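Local atomic coordinates of cysteine synthase 3 (Entamoeba histolytica, PDB entry 6KR5), a protein that catalyses the pyridoxal-phosphate-dependent formation of L-cysteine from O-acetylserine and sulfide, the last step of cysteine synthesis. Residues 54-57 / 58-61. Numbering follows the deposited sequence.
With PLP (pyridoxal-5'-phosphate), chain D.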
ATOM      1  N   MET B  54      -1.241  -3.554  -5.463  1.00 18.74           N
ATOM      2  CA  MET B  54      -0.135  -2.716  -5.902  1.00 19.69           C
ATOM      3  C   MET B  54      -0.499  -1.234  -5.838  1.00 21.02           C
ATOM      4  O   MET B  54       0.137  -0.400  -6.489  1.00 21.63           O
ATOM      5  CB  MET B  54       0.353  -3.135  -7.290  1.00 19.54           C
ATOM      6  CG  MET B  54       1.308  -4.342  -7.244  1.00 16.96           C
ATOM      7  SD  MET B  54       2.677  -4.200  -6.058  1.00 21.47           S
ATOM      8  CE  MET B  54       3.450  -2.703  -6.661  1.00 22.01           C
ATOM      9  N   SER B  55      -1.504  -0.904  -5.029  1.00 19.59           N
ATOM     10  CA  SER B  55      -1.658   0.419  -4.422  1.00 21.89           C
ATOM     11  C   SER B  55      -2.054   1.509  -5.407  1.00 19.26           C
ATOM     12  O   SER B  55      -1.784   2.692  -5.170  1.00 18.79           O
ATOM     13  CB  SER B  55      -0.390   0.824  -3.668  1.00 26.13           C
ATOM     14  OG  SER B  55      -0.102  -0.166  -2.696  1.00 25.38           O
ATOM     15  N   SER B  56      -2.733   1.157  -6.496  1.00 17.57           N
ATOM     16  CA  SER B  56      -3.361   2.193  -7.300  1.00 19.46           C
ATOM     17  C   SER B  56      -4.594   1.639  -7.985  1.00 17.00           C
ATOM     18  O   SER B  56      -4.794   0.428  -8.082  1.00 18.16           O
ATOM     19  CB  SER B  56      -2.413   2.780  -8.349  1.00 18.40           C
ATOM     20  OG  SER B  56      -2.504   2.062  -9.578  1.00 18.53           O
ATOM     21  N   VAL B  57      -5.420   2.570  -8.464  1.00 17.75           N
ATOM     22  CA  VAL B  57      -6.620   2.227  -9.216  1.00 16.38           C
ATOM     23  C   VAL B  57      -6.291   1.387 -10.441  1.00 20.21           C
ATOM     24  O   VAL B  57      -7.134   0.615 -10.918  1.00 21.04           O
ATOM     25  CB  VAL B  57      -7.344   3.536  -9.583  1.00 18.36           C
ATOM     26  CG1 VAL B  57      -6.494   4.373 -10.514  1.00 19.60           C
ATOM     27  CG2 VAL B  57      -8.707   3.255 -10.179  1.00 18.65           C
ATOM     28  N   LYS B  58      -5.069   1.506 -10.967  1.00 18.26           N
ATOM     29  CA  LYS B  58      -4.722   0.760 -12.174  1.00 17.02           C
ATOM     30  C   LYS B  58      -4.619  -0.742 -11.942  1.00 19.37           C
ATOM     31  O   LYS B  58      -4.578  -1.492 -12.924  1.00 19.32           O
ATOM     32  CB  LYS B  58      -3.419   1.286 -12.770  1.00 19.30           C
ATOM     33  CG  LYS B  58      -3.503   2.741 -13.210  1.00 18.93           C
ATOM     34  CD  LYS B  58      -4.700   3.015 -14.112  1.00 20.01           C
ATOM     35  CE  LYS B  58      -4.496   4.308 -14.870  1.00 22.37           C
ATOM     36  NZ  LYS B  58      -5.286   5.378 -14.201  1.00 40.20           N
ATOM     37  N   ASP B  59      -4.586  -1.207 -10.693  1.00 18.59           N
ATOM     38  CA  ASP B  59      -4.743  -2.641 -10.457  1.00 20.42           C
ATOM     39  C   ASP B  59      -6.022  -3.146 -11.108  1.00 18.18           C
ATOM     40  O   ASP B  59      -6.049  -4.227 -11.711  1.00 18.74           O
ATOM     41  CB  ASP B  59      -4.802  -2.946  -8.958  1.00 19.50           C
ATOM     42  CG  ASP B  59      -3.454  -2.905  -8.274  1.00 21.72           C
ATOM     43  OD1 ASP B  59      -2.574  -2.133  -8.690  1.00 25.98           O
ATOM     44  OD2 ASP B  59      -3.299  -3.655  -7.284  1.00 19.25           O
ATOM     45  N   ARG B  60      -7.105  -2.372 -10.976  1.00 19.63           N
ATOM     46  CA  ARG B  60      -8.377  -2.785 -11.556  1.00 18.69           C
ATOM     47  C   ARG B  60      -8.305  -2.793 -13.068  1.00 17.49           C
ATOM     48  O   ARG B  60      -8.863  -3.689 -13.720  1.00 19.38           O
ATOM     49  CB  ARG B  60      -9.490  -1.836 -11.127  1.00 18.66           C
ATOM     50  CG  ARG B  60      -9.727  -1.711  -9.636  1.00 17.00           C
ATOM     51  CD  ARG B  60     -10.829  -0.688  -9.449  1.00 18.77           C
ATOM     52  NE  ARG B  60     -11.069  -0.303  -8.066  1.00 18.73           N
ATOM     53  CZ  ARG B  60     -12.017  -0.817  -7.290  1.00 18.82           C
ATOM     54  NH1 ARG B  60     -12.812  -1.789  -7.726  1.00 20.38           N
ATOM     55  NH2 ARG B  60     -12.181  -0.343  -6.066  1.00 20.30           N
ATOM     56  N   VAL B  61      -7.631  -1.789 -13.628  1.00 16.84           N
ATOM     57  CA  VAL B  61      -7.594  -1.573 -15.069  1.00 15.74           C
ATOM     58  C   VAL B  61      -6.726  -2.628 -15.736  1.00 18.22           C
ATOM     59  O   VAL B  61      -7.128  -3.245 -16.729  1.00 18.50           O
ATOM     60  CB  VAL B  61      -7.088  -0.155 -15.377  1.00 18.59           C
ATOM     61  CG1 VAL B  61      -6.854   0.028 -16.885  1.00 18.73           C
ATOM     62  CG2 VAL B  61      -8.052   0.899 -14.803  1.00 20.09           C
TER
HETATM   63  N1  PLP D 401      -4.138   9.398 -10.741  1.00 18.00           N
HETATM   64  C2  PLP D 401      -3.292   8.328 -10.841  1.00 18.83           C
HETATM   65  C2A PLP D 401      -2.129   8.249  -9.902  1.00 19.55           C
HETATM   66  C3  PLP D 401      -3.527   7.350 -11.792  1.00 19.99           C
HETATM   67  O3  PLP D 401      -2.667   6.292 -11.877  1.00 21.62           O
HETATM   68  C4  PLP D 401      -4.623   7.454 -12.638  1.00 17.41           C
HETATM   69  C4A PLP D 401      -4.841   6.474 -13.734  1.00 25.85           C
HETATM   70  O4A PLP D 401      -4.036   5.551 -13.910  1.00 25.38           O
HETATM   71  C5  PLP D 401      -5.480   8.548 -12.522  1.00 18.77           C
HETATM   72  C6  PLP D 401      -5.221   9.511 -11.575  1.00 19.71           C
HETATM   73  C5A PLP D 401      -6.664   8.752 -13.440  1.00 19.70           C
HETATM   74  O4P PLP D 401      -7.575   7.689 -13.470  1.00 17.81           O
HETATM   75  P   PLP D 401      -8.277   7.388 -14.878  1.00 18.62           P
HETATM   76  O1P PLP D 401      -8.844   8.695 -15.404  1.00 18.11           O
HETATM   77  O2P PLP D 401      -7.216   6.869 -15.807  1.00 19.28           O
HETATM   78  O3P PLP D 401      -9.341   6.384 -14.615  1.00 17.87           O
HETATM   79  O   HOH W   1      -1.005  -0.160  -9.287  1.00 23.09           O
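Between Ser56 and Arg60 the backbone turns from loop into helix through two i+3 to i hydrogen bonds, Asp59 N to Ser56 O (3.1 Å) and Arg60 N to Val57 O (3.0 Å). The side chain of Ser56 reaches past the same bend: its OG accepts from Lys58 N at 3.0 Å, a capping bond that is clearly bent, at 142°. Asp59 points its carboxylate back over the turn to Met54. There OD2 takes the backbone N-H of Met54 on its syn lone pair, 2.7 Å away and nearly straight (169°), while OD1 lies 3.4 Å from Met54 CB. A single water ties the two halves together, giving its hydrogens to Met54 O and Asp59 OD1 and accepting from Ser56 OG. OD2 has a second partner in Gln95, so both carboxylate oxygens are held and the rotation of the group is probably fixed. With chi1 at -62° and a further bend at chi2, the Lys58 chain runs beside Ser56 OG and on past CG1 of Val57 to the cofactor. Its NZ is joined to C4A of pyridoxal phosphate at 1.3 Å, the internal aldimine expected of this enzyme family; the aldehyde oxygen O4A, which imine formation would expel, is still modelled within bonding distance of both NZ and CE of Lys58, and its place there is doubtful. Arg60, its chain extended from CG to NE, leads away to salt bridges with Glu49 (through NE) and Glu175 (through NH2). The segment 54-61 thus connects the loop after strand 43-48 to helix 58-72, deep in the chain, with Met54, Ser56 and Lys58 against helix 88-100, Val57, Arg60 and Val61 against helix 169-179, and Met54 also touching Met276 of the second subunit.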